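Local coordinates for surface glycoprotein (Trypanosoma brucei, PDB 5KLH) that is of unconfirmed function but, as the bilobed ectodomain of a procyclic-stage transmembrane surface antigen, may serve as a sensor in the insect host, at residues Val62-Asn67 with Asp196-Gln201; Pro90-Arg95 with Lys150-Leu155; Tyr154-Tyr159 with Gly189-Pro194. One frame throughout, in Å; residues are numbered along the deposited sequence.

Interaction 1 of 3, residues Val62-Asn67 with Asp196-Gln201; sequences VPVSGN and DKVQVQ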
ATOM      1  N   VAL A  62       4.717  -3.092  17.268  1.00  9.48           N
ATOM      2  CA  VAL A  62       3.614  -3.126  18.210  1.00 12.68           C
ATOM      3  C   VAL A  62       3.134  -4.552  18.398  1.00 13.97           C
ATOM      4  O   VAL A  62       2.782  -5.215  17.433  1.00 13.32           O
ATOM      5  CB  VAL A  62       2.441  -2.247  17.727  1.00 10.92           C
ATOM      6  CG1 VAL A  62       1.303  -2.315  18.708  1.00 14.60           C
ATOM      7  CG2 VAL A  62       2.909  -0.804  17.553  1.00 14.07           C
ATOM      8  N   PRO A  63       3.132  -5.043  19.642  1.00 11.99           N
ATOM      9  CA  PRO A  63       2.618  -6.405  19.811  1.00 13.46           C
ATOM     10  C   PRO A  63       1.124  -6.467  19.521  1.00 14.81           C
ATOM     11  O   PRO A  63       0.412  -5.514  19.805  1.00 15.98           O
ATOM     12  CB  PRO A  63       2.916  -6.710  21.283  1.00 17.73           C
ATOM     13  CG  PRO A  63       2.952  -5.350  21.942  1.00 23.38           C
ATOM     14  CD  PRO A  63       3.540  -4.427  20.916  1.00 17.80           C
ATOM     15  N   VAL A  64       0.650  -7.569  18.956  1.00 13.84           N
ATOM     16  CA  VAL A  64      -0.783  -7.703  18.730  1.00 15.94           C
ATOM     17  C   VAL A  64      -1.519  -7.812  20.073  1.00 20.62           C
ATOM     18  O   VAL A  64      -2.547  -7.157  20.301  1.00 18.61           O
ATOM     19  CB  VAL A  64      -1.080  -8.914  17.827  1.00 15.78           C
ATOM     20  CG1 VAL A  64      -2.543  -9.294  17.872  1.00 16.71           C
ATOM     21  CG2 VAL A  64      -0.669  -8.592  16.403  1.00 14.87           C
ATOM     22  N   SER A  65      -0.972  -8.623  20.971  1.00 19.40           N
ATOM     23  CA  SER A  65      -1.550  -8.785  22.309  1.00 18.50           C
ATOM     24  C   SER A  65      -1.600  -7.465  23.073  1.00 18.11           C
ATOM     25  O   SER A  65      -0.581  -6.780  23.243  1.00 20.60           O
ATOM     26  CB  SER A  65      -0.761  -9.823  23.111  1.00 24.55           C
ATOM     27  OG  SER A  65      -1.424 -10.116  24.329  1.00 33.45           O
ATOM     28  N   GLY A  66      -2.801  -7.096  23.509  1.00 22.33           N
ATOM     29  CA  GLY A  66      -2.994  -5.861  24.244  1.00 21.32           C
ATOM     30  C   GLY A  66      -3.296  -4.658  23.374  1.00 21.14           C
ATOM     31  O   GLY A  66      -3.569  -3.573  23.886  1.00 20.88           O
ATOM     32  N   ASN A  67      -3.243  -4.849  22.058  1.00 16.32           N
ATOM     33  CA  ASN A  67      -3.500  -3.763  21.120  1.00 17.50           C
ATOM     34  C   ASN A  67      -4.547  -4.161  20.091  1.00 20.05           C
ATOM     35  O   ASN A  67      -4.536  -3.656  18.969  1.00 15.82           O
ATOM     36  CB  ASN A  67      -2.205  -3.324  20.414  1.00 16.65           C
ATOM     37  CG  ASN A  67      -1.224  -2.673  21.362  1.00 16.69           C
ATOM     38  OD1 ASN A  67      -1.516  -1.622  21.949  1.00 14.94           O
ATOM     39  ND2 ASN A  67      -0.046  -3.279  21.510  1.00 15.37           N
ATOM     40  N   ASP A 196       2.345 -12.201  15.549  1.00 13.84           N
ATOM     41  CA  ASP A 196       2.163 -11.827  16.958  1.00 14.77           C
ATOM     42  C   ASP A 196       2.565 -10.368  17.190  1.00 14.15           C
ATOM     43  O   ASP A 196       2.376  -9.821  18.277  1.00 15.88           O
ATOM     44  CB  ASP A 196       2.932 -12.757  17.902  1.00 27.22           C
ATOM     45  CG  ASP A 196       4.430 -12.763  17.644  1.00 32.04           C
ATOM     46  OD1 ASP A 196       4.902 -11.978  16.799  1.00 38.96           O
ATOM     47  OD2 ASP A 196       5.143 -13.558  18.300  1.00 37.77           O
ATOM     48  N   LYS A 197       3.101  -9.737  16.154  1.00 13.58           N
ATOM     49  CA  LYS A 197       3.441  -8.319  16.235  1.00 11.63           C
ATOM     50  C   LYS A 197       3.438  -7.687  14.852  1.00 14.99           C
ATOM     51  O   LYS A 197       3.571  -8.377  13.846  1.00 11.13           O
ATOM     52  CB  LYS A 197       4.800  -8.132  16.908  1.00 16.54           C
ATOM     53  CG  LYS A 197       5.925  -8.959  16.282  1.00 23.34           C
ATOM     54  CD  LYS A 197       7.167  -8.953  17.179  1.00 25.38           C
ATOM     55  CE  LYS A 197       8.192  -9.979  16.735  1.00 28.86           C
ATOM     56  NZ  LYS A 197       7.649 -11.356  16.843  1.00 39.73           N
ATOM     57  N   VAL A 198       3.267  -6.362  14.818  1.00 14.56           N
ATOM     58  CA  VAL A 198       3.198  -5.614  13.575  1.00  9.04           C
ATOM     59  C   VAL A 198       4.180  -4.454  13.594  1.00 11.37           C
ATOM     60  O   VAL A 198       4.172  -3.666  14.538  1.00 13.96           O
ATOM     61  CB  VAL A 198       1.758  -5.056  13.334  1.00  7.13           C
ATOM     62  CG1 VAL A 198       1.745  -4.098  12.171  1.00 11.58           C
ATOM     63  CG2 VAL A 198       0.794  -6.210  13.099  1.00 11.63           C
ATOM     64  N   GLN A 199       5.028  -4.356  12.570  1.00 10.04           N
ATOM     65  CA  GLN A 199       5.902  -3.197  12.424  1.00 11.24           C
ATOM     66  C   GLN A 199       5.129  -2.018  11.853  1.00 10.66           C
ATOM     67  O   GLN A 199       4.533  -2.131  10.784  1.00 12.15           O
ATOM     68  CB  GLN A 199       7.094  -3.520  11.515  1.00 13.52           C
ATOM     69  CG  GLN A 199       8.038  -4.575  12.076  1.00 24.59           C
ATOM     70  CD  GLN A 199       9.240  -4.819  11.181  1.00 38.41           C
ATOM     71  OE1 GLN A 199       9.495  -5.949  10.761  1.00 43.53           O
ATOM     72  NE2 GLN A 199       9.994  -3.760  10.895  1.00 36.38           N
ATOM     73  N   VAL A 200       5.162  -0.889  12.557  1.00  9.84           N
ATOM     74  CA  VAL A 200       4.471   0.314  12.124  1.00 10.85           C
ATOM     75  C   VAL A 200       5.508   1.327  11.677  1.00 11.56           C
ATOM     76  O   VAL A 200       6.457   1.603  12.420  1.00 10.93           O
ATOM     77  CB  VAL A 200       3.616   0.916  13.241  1.00 10.16           C
ATOM     78  CG1 VAL A 200       2.878   2.146  12.718  1.00 12.37           C
ATOM     79  CG2 VAL A 200       2.643  -0.119  13.770  1.00 11.78           C
ATOM     80  N   GLN A 201       5.354   1.841  10.454  1.00  6.85           N
ATOM     81  CA  GLN A 201       6.250   2.865   9.925  1.00  8.53           C
ATOM     82  C   GLN A 201       5.479   4.110   9.511  1.00 10.80           C
ATOM     83  O   GLN A 201       4.518   4.032   8.729  1.00 12.66           O
ATOM     84  CB  GLN A 201       7.047   2.322   8.721  1.00  9.97           C
ATOM     85  CG  GLN A 201       7.873   1.077   9.057  1.00  9.91           C
ATOM     86  CD  GLN A 201       8.664   0.533   7.877  1.00 21.02           C
ATOM     87  OE1 GLN A 201       8.692   1.127   6.802  1.00 17.43           O
ATOM     88  NE2 GLN A 201       9.320  -0.609   8.083  1.00 26.91           N
TER
HETATM   89  O   HOH W   1       1.205 -10.441  20.563  1.00 19.55           O
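Asp196 O takes the N-H of Val64 at 2.9 Å, an almost straight bond (175° at the hydrogen) whose donor nevertheless stands above the carbonyl plane. The same oxygen also accepts from a water, 2.6 Å from Asp196 O, and that water in turn accepts from Ser65 N. One carbonyl therefore receives two neighbouring N-H groups, the second through the water. Further along, Val62 and Val198 exchange a pair of backbone hydrogen bonds, the shorter from Val62 N to Val198 O at 2.8 Å. This is the antiparallel pairing of strands 51-63 and 197-204, at the C-terminal end of the first. Pro63 and Lys197 form the next, non-hydrogen-bonded pair, and after it the chain reverses in a type II turn from Val64 to Asn67. Gly66 sits in that turn with a positive phi of 90°. Asn67 reaches back across the turn, its ND2 giving a straight bond of 2.8 Å to Pro63 O. On the exposed face, Lys197 is bent at its last torsion (chi4 -63°), which brings NZ round to the syn side of Asp196 OD1 in a 2.8 Å salt bridge. The face bearing Val62 and Val198 is apolar. There Val62 CG2 meets Val200 CG2 at 3.9 Å, and more loosely Val64 CG2 faces Val198 CG2, with Leu73 of strand 72-79 lying against Val198.

Interaction 2 of 3, residues Pro90-Arg95 with Lys150-Leu155; sequences PLHATR and KQEVYL
Glu152 OE1 is gripped by two side chains of the facing strand. His92 NE2 donates to it at 2.6 Å, with the oxygen near the imidazole plane but met on its anti side and the bond distinctly bent (142° at the hydrogen). Thr94 OG1 gives its proton to the syn lone pair of the same OE1, at 2.8 Å. The other carboxylate oxygen is served by a water that donates to both Glu152 OE2 and Thr94 OG1. Glu152 curls over to get there, chi2 of -65° turning CD towards His92 and Thr94; its negative charge may favour a protonated His92. Beneath this network runs the regular antiparallel ladder of strands 85-100 and 145-164, two long strands of the mixed sheet of this bilobed ectodomain. Ala93 and Val153 bond each other both ways, as do Arg95 and Gln151. At the Leu91 end of the ladder Leu91 O accepts from Leu155 N, and a water bridges Leu91 O and Leu155 O, donating to each. Gln151 NE2 finds its acceptor outside the ladder, in Gln129 O. On the Glu152 face, the edge carbon His92 CD2 lies 3.5 Å above the Tyr154 ring, towards its rim, with the two ring planes 33° apart. Thr94 CG2 presses closely on Lys150 CG, at 3.5 Å. On the other face Ala93 CB touches Val153 CG2, and Val153 CG1 lies 4.0 Å from Arg95 NH2, over one face of the guanidinium group.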
ATOM      1  N   PRO A  90      -7.187  -4.198   9.932  1.00 12.05           N
ATOM      2  CA  PRO A  90      -7.542  -5.584  10.248  1.00 11.79           C
ATOM      3  C   PRO A  90      -6.313  -6.476  10.387  1.00 12.71           C
ATOM      4  O   PRO A  90      -5.434  -6.419   9.532  1.00 13.54           O
ATOM      5  CB  PRO A  90      -8.404  -6.017   9.052  1.00 16.29           C
ATOM      6  CG  PRO A  90      -8.035  -5.095   7.960  1.00 19.68           C
ATOM      7  CD  PRO A  90      -7.686  -3.784   8.609  1.00 14.60           C
ATOM      8  N   LEU A  91      -6.268  -7.277  11.451  1.00 10.91           N
ATOM      9  CA  LEU A  91      -5.181  -8.252  11.643  1.00 10.20           C
ATOM     10  C   LEU A  91      -5.144  -9.282  10.533  1.00 14.35           C
ATOM     11  O   LEU A  91      -4.077  -9.779  10.157  1.00 10.11           O
ATOM     12  CB  LEU A  91      -5.334  -8.954  12.978  1.00 13.46           C
ATOM     13  CG  LEU A  91      -5.138  -8.045  14.185  1.00 17.24           C
ATOM     14  CD1 LEU A  91      -5.645  -8.737  15.434  1.00 21.49           C
ATOM     15  CD2 LEU A  91      -3.675  -7.683  14.323  1.00 13.49           C
ATOM     16  N   HIS A  92      -6.324  -9.595  10.014  1.00 13.32           N
ATOM     17  CA  HIS A  92      -6.466 -10.571   8.950  1.00 12.36           C
ATOM     18  C   HIS A  92      -7.426 -10.038   7.916  1.00 11.78           C
ATOM     19  O   HIS A  92      -8.468  -9.493   8.259  1.00 14.95           O
ATOM     20  CB  HIS A  92      -6.972 -11.908   9.499  1.00 12.10           C
ATOM     21  CG  HIS A  92      -7.593 -12.782   8.457  1.00 13.89           C
ATOM     22  ND1 HIS A  92      -8.946 -13.049   8.418  1.00 16.77           N
ATOM     23  CD2 HIS A  92      -7.048 -13.425   7.396  1.00 15.87           C
ATOM     24  CE1 HIS A  92      -9.206 -13.826   7.379  1.00 12.29           C
ATOM     25  NE2 HIS A  92      -8.073 -14.076   6.750  1.00 15.55           N
ATOM     26  N   ALA A  93      -7.093 -10.199   6.646  1.00 11.84           N
ATOM     27  CA  ALA A  93      -8.020  -9.832   5.595  1.00 17.25           C
ATOM     28  C   ALA A  93      -8.184 -10.973   4.616  1.00 19.61           C
ATOM     29  O   ALA A  93      -7.263 -11.766   4.388  1.00 13.04           O
ATOM     30  CB  ALA A  93      -7.552  -8.565   4.871  1.00 18.33           C
ATOM     31  N   THR A  94      -9.383 -11.053   4.057  1.00 17.48           N
ATOM     32  CA  THR A  94      -9.676 -11.971   2.983  1.00 18.29           C
ATOM     33  C   THR A  94      -9.673 -11.182   1.691  1.00 18.97           C
ATOM     34  O   THR A  94     -10.620 -10.455   1.396  1.00 21.77           O
ATOM     35  CB  THR A  94     -11.021 -12.651   3.190  1.00 22.07           C
ATOM     36  OG1 THR A  94     -10.998 -13.361   4.435  1.00 21.20           O
ATOM     37  CG2 THR A  94     -11.310 -13.615   2.057  1.00 21.22           C
ATOM     38  N   ARG A  95      -8.593 -11.305   0.936  1.00 16.11           N
ATOM     39  CA  ARG A  95      -8.429 -10.516  -0.276  1.00 17.71           C
ATOM     40  C   ARG A  95      -9.120 -11.205  -1.445  1.00 20.32           C
ATOM     41  O   ARG A  95      -8.828 -12.361  -1.750  1.00 21.24           O
ATOM     42  CB  ARG A  95      -6.935 -10.306  -0.555  1.00 21.15           C
ATOM     43  CG  ARG A  95      -6.612  -9.222  -1.561  1.00 35.01           C
ATOM     44  CD  ARG A  95      -5.144  -9.303  -1.988  1.00 46.39           C
ATOM     45  NE  ARG A  95      -4.214  -8.814  -0.966  1.00 52.41           N
ATOM     46  CZ  ARG A  95      -2.912  -9.105  -0.927  1.00 51.66           C
ATOM     47  NH1 ARG A  95      -2.368  -9.902  -1.837  1.00 46.67           N
ATOM     48  NH2 ARG A  95      -2.148  -8.606   0.035  1.00 39.18           N
ATOM     49  N   LYS A 150      -9.543 -16.002  -4.038  1.00 14.95           N
ATOM     50  CA  LYS A 150      -9.505 -15.612  -2.639  1.00 18.60           C
ATOM     51  C   LYS A 150      -8.188 -15.998  -1.983  1.00 15.07           C
ATOM     52  O   LYS A 150      -7.745 -17.140  -2.094  1.00 17.96           O
ATOM     53  CB  LYS A 150     -10.682 -16.246  -1.900  1.00 24.23           C
ATOM     54  CG  LYS A 150     -10.695 -16.011  -0.413  1.00 23.52           C
ATOM     55  CD  LYS A 150     -11.862 -16.750   0.231  1.00 28.87           C
ATOM     56  CE  LYS A 150     -11.939 -18.183  -0.274  1.00 39.23           C
ATOM     57  NZ  LYS A 150     -13.086 -18.369  -1.220  1.00 42.14           N
ATOM     58  N   GLN A 151      -7.559 -15.034  -1.312  1.00 12.31           N
ATOM     59  CA  GLN A 151      -6.336 -15.297  -0.569  1.00 13.80           C
ATOM     60  C   GLN A 151      -6.470 -14.769   0.850  1.00 15.07           C
ATOM     61  O   GLN A 151      -7.029 -13.695   1.064  1.00 16.68           O
ATOM     62  CB  GLN A 151      -5.122 -14.663  -1.260  1.00 18.74           C
ATOM     63  CG  GLN A 151      -4.799 -15.239  -2.639  1.00 20.55           C
ATOM     64  CD  GLN A 151      -4.068 -16.572  -2.587  1.00 27.01           C
ATOM     65  OE1 GLN A 151      -3.910 -17.179  -1.525  1.00 22.77           O
ATOM     66  NE2 GLN A 151      -3.610 -17.035  -3.750  1.00 23.66           N
ATOM     67  N   GLU A 152      -5.974 -15.534   1.818  1.00 14.44           N
ATOM     68  CA  GLU A 152      -5.971 -15.088   3.213  1.00 14.68           C
ATOM     69  C   GLU A 152      -4.636 -14.462   3.572  1.00 13.07           C
ATOM     70  O   GLU A 152      -3.582 -15.074   3.366  1.00 12.55           O
ATOM     71  CB  GLU A 152      -6.274 -16.259   4.164  1.00 13.31           C
ATOM     72  CG  GLU A 152      -7.515 -17.067   3.795  1.00 14.24           C
ATOM     73  CD  GLU A 152      -8.816 -16.282   3.893  1.00 19.82           C
ATOM     74  OE1 GLU A 152      -8.853 -15.195   4.515  1.00 16.80           O
ATOM     75  OE2 GLU A 152      -9.824 -16.767   3.338  1.00 18.54           O
ATOM     76  N   VAL A 153      -4.682 -13.236   4.087  1.00 11.93           N
ATOM     77  CA  VAL A 153      -3.471 -12.506   4.455  1.00 11.91           C
ATOM     78  C   VAL A 153      -3.543 -11.927   5.863  1.00 12.09           C
ATOM     79  O   VAL A 153      -4.636 -11.673   6.397  1.00 12.73           O
ATOM     80  CB  VAL A 153      -3.194 -11.366   3.470  1.00 11.05           C
ATOM     81  CG1 VAL A 153      -3.083 -11.936   2.070  1.00 14.78           C
ATOM     82  CG2 VAL A 153      -4.323 -10.339   3.508  1.00 11.94           C
ATOM     83  N   TYR A 154      -2.372 -11.713   6.458  1.00 10.69           N
ATOM     84  CA  TYR A 154      -2.294 -11.208   7.823  1.00  9.87           C
ATOM     85  C   TYR A 154      -1.346 -10.028   7.908  1.00  9.38           C
ATOM     86  O   TYR A 154      -0.208 -10.096   7.422  1.00  9.82           O
ATOM     87  CB  TYR A 154      -1.857 -12.306   8.780  1.00  9.95           C
ATOM     88  CG  TYR A 154      -2.793 -13.487   8.784  1.00  9.29           C
ATOM     89  CD1 TYR A 154      -2.669 -14.496   7.848  1.00 10.67           C
ATOM     90  CD2 TYR A 154      -3.825 -13.576   9.717  1.00 13.35           C
ATOM     91  CE1 TYR A 154      -3.526 -15.580   7.849  1.00 11.85           C
ATOM     92  CE2 TYR A 154      -4.691 -14.662   9.717  1.00  9.79           C
ATOM     93  CZ  TYR A 154      -4.543 -15.645   8.780  1.00 12.94           C
ATOM     94  OH  TYR A 154      -5.411 -16.719   8.787  1.00 15.08           O
ATOM     95  N   LEU A 155      -1.806  -8.958   8.538  1.00  8.72           N
ATOM     96  CA  LEU A 155      -1.013  -7.744   8.676  1.00  8.47           C
ATOM     97  C   LEU A 155       0.320  -7.982   9.379  1.00 10.11           C
ATOM     98  O   LEU A 155       0.362  -8.569  10.468  1.00  9.30           O
ATOM     99  CB  LEU A 155      -1.803  -6.698   9.455  1.00  7.78           C
ATOM    100  CG  LEU A 155      -1.139  -5.332   9.583  1.00  7.42           C
ATOM    101  CD1 LEU A 155      -1.024  -4.664   8.218  1.00  9.88           C
ATOM    102  CD2 LEU A 155      -1.977  -4.493  10.522  1.00  9.33           C
TER
HETATM  103  O   HOH W   2      -1.830  -9.715  11.747  1.00 16.47           O
HETATM  104  O   HOH W   3     -12.261 -16.220   4.493  1.00 21.07           O

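Interaction 3 of 3, residues Tyr154-Tyr159 with Gly189-Pro194; sequences YLSKLY and GYEAVP
Ser156 and Lys157 both turn their N-H groups to Gly189 O, a classic beta bulge in the antiparallel pairing of strand 145-164 with the short strand 189-191. The bond from Ser156 N to Gly189 O is the shorter, 2.8 Å against 3.1 Å from Lys157 N, and the bulge shifts the register by one. Gly189 fits closely here: a CB on it would run into Lys157 CB. Its N-H returns to Lys157 O, and Tyr159 brings the edge of its ring to the same nitrogen. Ahead of the bulge on strand 145-164, Tyr154 and Glu191 pair through two backbone hydrogen bonds. Tyr154 holds CG anti to its carbonyl carbon (chi1 -59°), and the ring lies beside Pro194, the two side chains pointing the same way. Pro194 N sits over the ring centre, and Pro194 CD makes a CH-pi contact, 3.9 Å from the centroid. Ala192 O and Glu191 O approach the ring edge instead. Tyr190 lies on the Leu155 side of the sheet, the edge of its ring against the backbone of Tyr154 and Leu155, and its CE1 reaches Leu155 CD1. Glu191 holds CG anti to its carbonyl carbon (chi1 -57°), which sets CG 3.5 Å from Ser156 CB. A water then joins their polar ends, donating to Ser156 OG at 2.8 Å and to Glu191 OE2 at 2.5 Å.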
ATOM      1  N   TYR A 154      -2.372 -11.713   6.458  1.00 10.69           N
ATOM      2  CA  TYR A 154      -2.294 -11.208   7.823  1.00  9.87           C
ATOM      3  C   TYR A 154      -1.346 -10.028   7.908  1.00  9.38           C
ATOM      4  O   TYR A 154      -0.208 -10.096   7.422  1.00  9.82           O
ATOM      5  CB  TYR A 154      -1.857 -12.306   8.780  1.00  9.95           C
ATOM      6  CG  TYR A 154      -2.793 -13.487   8.784  1.00  9.29           C
ATOM      7  CD1 TYR A 154      -2.669 -14.496   7.848  1.00 10.67           C
ATOM      8  CD2 TYR A 154      -3.825 -13.576   9.717  1.00 13.35           C
ATOM      9  CE1 TYR A 154      -3.526 -15.580   7.849  1.00 11.85           C
ATOM     10  CE2 TYR A 154      -4.691 -14.662   9.717  1.00  9.79           C
ATOM     11  CZ  TYR A 154      -4.543 -15.645   8.780  1.00 12.94           C
ATOM     12  OH  TYR A 154      -5.411 -16.719   8.787  1.00 15.08           O
ATOM     13  N   LEU A 155      -1.806  -8.958   8.538  1.00  8.72           N
ATOM     14  CA  LEU A 155      -1.013  -7.744   8.676  1.00  8.47           C
ATOM     15  C   LEU A 155       0.320  -7.982   9.379  1.00 10.11           C
ATOM     16  O   LEU A 155       0.362  -8.569  10.468  1.00  9.30           O
ATOM     17  CB  LEU A 155      -1.803  -6.698   9.455  1.00  7.78           C
ATOM     18  CG  LEU A 155      -1.139  -5.332   9.583  1.00  7.42           C
ATOM     19  CD1 LEU A 155      -1.024  -4.664   8.218  1.00  9.88           C
ATOM     20  CD2 LEU A 155      -1.977  -4.493  10.522  1.00  9.33           C
ATOM     21  N   SER A 156       1.394  -7.489   8.765  1.00  9.36           N
ATOM     22  CA  SER A 156       2.743  -7.649   9.293  1.00  8.38           C
ATOM     23  C   SER A 156       3.457  -6.307   9.394  1.00 10.89           C
ATOM     24  O   SER A 156       4.234  -6.077  10.316  1.00 11.22           O
ATOM     25  CB  SER A 156       3.540  -8.593   8.411  1.00 12.90           C
ATOM     26  OG  SER A 156       4.862  -8.721   8.897  1.00 24.48           O
ATOM     27  N   LYS A 157       3.207  -5.448   8.412  1.00  9.04           N
ATOM     28  CA  LYS A 157       3.840  -4.135   8.348  1.00  7.69           C
ATOM     29  C   LYS A 157       2.763  -3.125   7.985  1.00 10.47           C
ATOM     30  O   LYS A 157       2.129  -3.251   6.945  1.00  9.62           O
ATOM     31  CB  LYS A 157       4.986  -4.134   7.326  1.00 12.91           C
ATOM     32  CG  LYS A 157       5.895  -2.922   7.418  1.00 16.96           C
ATOM     33  CD  LYS A 157       7.198  -3.118   6.633  1.00 27.83           C
ATOM     34  CE  LYS A 157       7.903  -4.418   7.010  1.00 26.68           C
ATOM     35  NZ  LYS A 157       9.156  -4.631   6.222  1.00 44.59           N
ATOM     36  N   LEU A 158       2.554  -2.133   8.851  1.00 10.65           N
ATOM     37  CA  LEU A 158       1.544  -1.123   8.628  1.00  9.26           C
ATOM     38  C   LEU A 158       2.244   0.180   8.275  1.00 11.94           C
ATOM     39  O   LEU A 158       3.087   0.633   9.040  1.00  9.19           O
ATOM     40  CB  LEU A 158       0.681  -0.958   9.880  1.00  9.35           C
ATOM     41  CG  LEU A 158      -0.398   0.125   9.807  1.00  7.98           C
ATOM     42  CD1 LEU A 158      -1.512  -0.327   8.905  1.00 11.40           C
ATOM     43  CD2 LEU A 158      -0.920   0.434  11.196  1.00  9.44           C
ATOM     44  N   TYR A 159       1.941   0.739   7.105  1.00  7.62           N
ATOM     45  CA  TYR A 159       2.554   1.992   6.649  1.00  7.33           C
ATOM     46  C   TYR A 159       1.603   3.157   6.812  1.00 10.24           C
ATOM     47  O   TYR A 159       0.498   3.123   6.266  1.00 11.86           O
ATOM     48  CB  TYR A 159       2.949   1.898   5.173  1.00  9.76           C
ATOM     49  CG  TYR A 159       3.905   0.789   4.827  1.00  8.08           C
ATOM     50  CD1 TYR A 159       3.463  -0.529   4.714  1.00  8.06           C
ATOM     51  CD2 TYR A 159       5.235   1.059   4.562  1.00 10.44           C
ATOM     52  CE1 TYR A 159       4.341  -1.545   4.370  1.00 13.78           C
ATOM     53  CE2 TYR A 159       6.116   0.049   4.214  1.00 15.70           C
ATOM     54  CZ  TYR A 159       5.654  -1.248   4.119  1.00 14.24           C
ATOM     55  OH  TYR A 159       6.519  -2.255   3.765  1.00 17.80           O
ATOM     56  N   GLY A 189       1.718  -4.322   4.339  1.00  8.56           N
ATOM     57  CA  GLY A 189       2.615  -5.460   4.274  1.00  9.99           C
ATOM     58  C   GLY A 189       1.933  -6.638   4.914  1.00 10.36           C
ATOM     59  O   GLY A 189       1.574  -6.578   6.096  1.00  9.52           O
ATOM     60  N   TYR A 190       1.755  -7.709   4.140  1.00  9.38           N
ATOM     61  CA  TYR A 190       1.019  -8.886   4.608  1.00  8.71           C
ATOM     62  C   TYR A 190       1.839 -10.150   4.559  1.00 11.19           C
ATOM     63  O   TYR A 190       2.794 -10.258   3.770  1.00 12.64           O
ATOM     64  CB  TYR A 190      -0.248  -9.090   3.780  1.00 12.96           C
ATOM     65  CG  TYR A 190      -1.288  -8.026   4.018  1.00 11.88           C
ATOM     66  CD1 TYR A 190      -2.019  -8.011   5.190  1.00 10.98           C
ATOM     67  CD2 TYR A 190      -1.536  -7.045   3.071  1.00 12.27           C
ATOM     68  CE1 TYR A 190      -2.983  -7.027   5.424  1.00 11.62           C
ATOM     69  CE2 TYR A 190      -2.496  -6.061   3.294  1.00 12.28           C
ATOM     70  CZ  TYR A 190      -3.206  -6.063   4.479  1.00 14.94           C
ATOM     71  OH  TYR A 190      -4.154  -5.099   4.739  1.00 14.38           O
ATOM     72  N   GLU A 191       1.460 -11.109   5.406  1.00 11.14           N
ATOM     73  CA  GLU A 191       2.066 -12.438   5.391  1.00 12.24           C
ATOM     74  C   GLU A 191       0.989 -13.519   5.323  1.00  8.77           C
ATOM     75  O   GLU A 191      -0.208 -13.242   5.461  1.00 11.40           O
ATOM     76  CB  GLU A 191       2.954 -12.662   6.631  1.00 11.49           C
ATOM     77  CG  GLU A 191       4.054 -11.654   6.818  1.00 15.49           C
ATOM     78  CD  GLU A 191       5.171 -11.819   5.806  1.00 15.79           C
ATOM     79  OE1 GLU A 191       5.209 -12.862   5.117  1.00 17.50           O
ATOM     80  OE2 GLU A 191       6.001 -10.895   5.696  1.00 20.41           O
ATOM     81  N   ALA A 192       1.420 -14.757   5.126  1.00 10.71           N
ATOM     82  CA  ALA A 192       0.482 -15.843   4.882  1.00 16.55           C
ATOM     83  C   ALA A 192      -0.080 -16.484   6.153  1.00 14.54           C
ATOM     84  O   ALA A 192      -1.004 -17.301   6.081  1.00 11.40           O
ATOM     85  CB  ALA A 192       1.148 -16.900   4.038  1.00 13.43           C
ATOM     86  N   VAL A 193       0.486 -16.143   7.306  1.00  9.70           N
ATOM     87  CA  VAL A 193       0.057 -16.745   8.566  1.00  9.26           C
ATOM     88  C   VAL A 193      -0.073 -15.667   9.626  1.00 12.89           C
ATOM     89  O   VAL A 193       0.476 -14.576   9.470  1.00 12.30           O
ATOM     90  CB  VAL A 193       1.042 -17.830   9.061  1.00 13.77           C
ATOM     91  CG1 VAL A 193       1.293 -18.885   7.996  1.00 15.19           C
ATOM     92  CG2 VAL A 193       2.319 -17.186   9.481  1.00 14.99           C
ATOM     93  N   PRO A 194      -0.823 -15.956  10.701  1.00 11.96           N
ATOM     94  CA  PRO A 194      -1.005 -14.969  11.766  1.00 12.93           C
ATOM     95  C   PRO A 194       0.312 -14.459  12.362  1.00 13.31           C
ATOM     96  O   PRO A 194       1.294 -15.203  12.495  1.00 13.12           O
ATOM     97  CB  PRO A 194      -1.828 -15.735  12.806  1.00 13.91           C
ATOM     98  CG  PRO A 194      -2.611 -16.715  11.985  1.00  8.83           C
ATOM     99  CD  PRO A 194      -1.668 -17.149  10.900  1.00 14.37           C
TER
HETATM  100  O   HOH W   4       6.091  -8.534   6.431  1.00 23.69           O

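In the fold
All three contacts belong to one mixed sheet, and strand 145-164 ties them together. Interactions 2 and 3 both use it, share Tyr154 and Leu155, and have centres about 8 Å apart; Val153 and Arg95 pack on Tyr190. Strand 197-204 of interaction 1 runs parallel to it, with probable hydrogen bonds from Leu158 to Gln199 and Gln201; the centres of interactions 1 and 3 lie about 10 Å apart, those of 1 and 2 about 16 Å. The segments run 62-67, 90-95, 150-155 overlapping 154-159, 189-194, then 196-201, so interaction 1 encloses the others and strand 197-204 directly follows 189-191. One continuous sheet is consistent with the bilobed ectodomain, whose lobes it may connect.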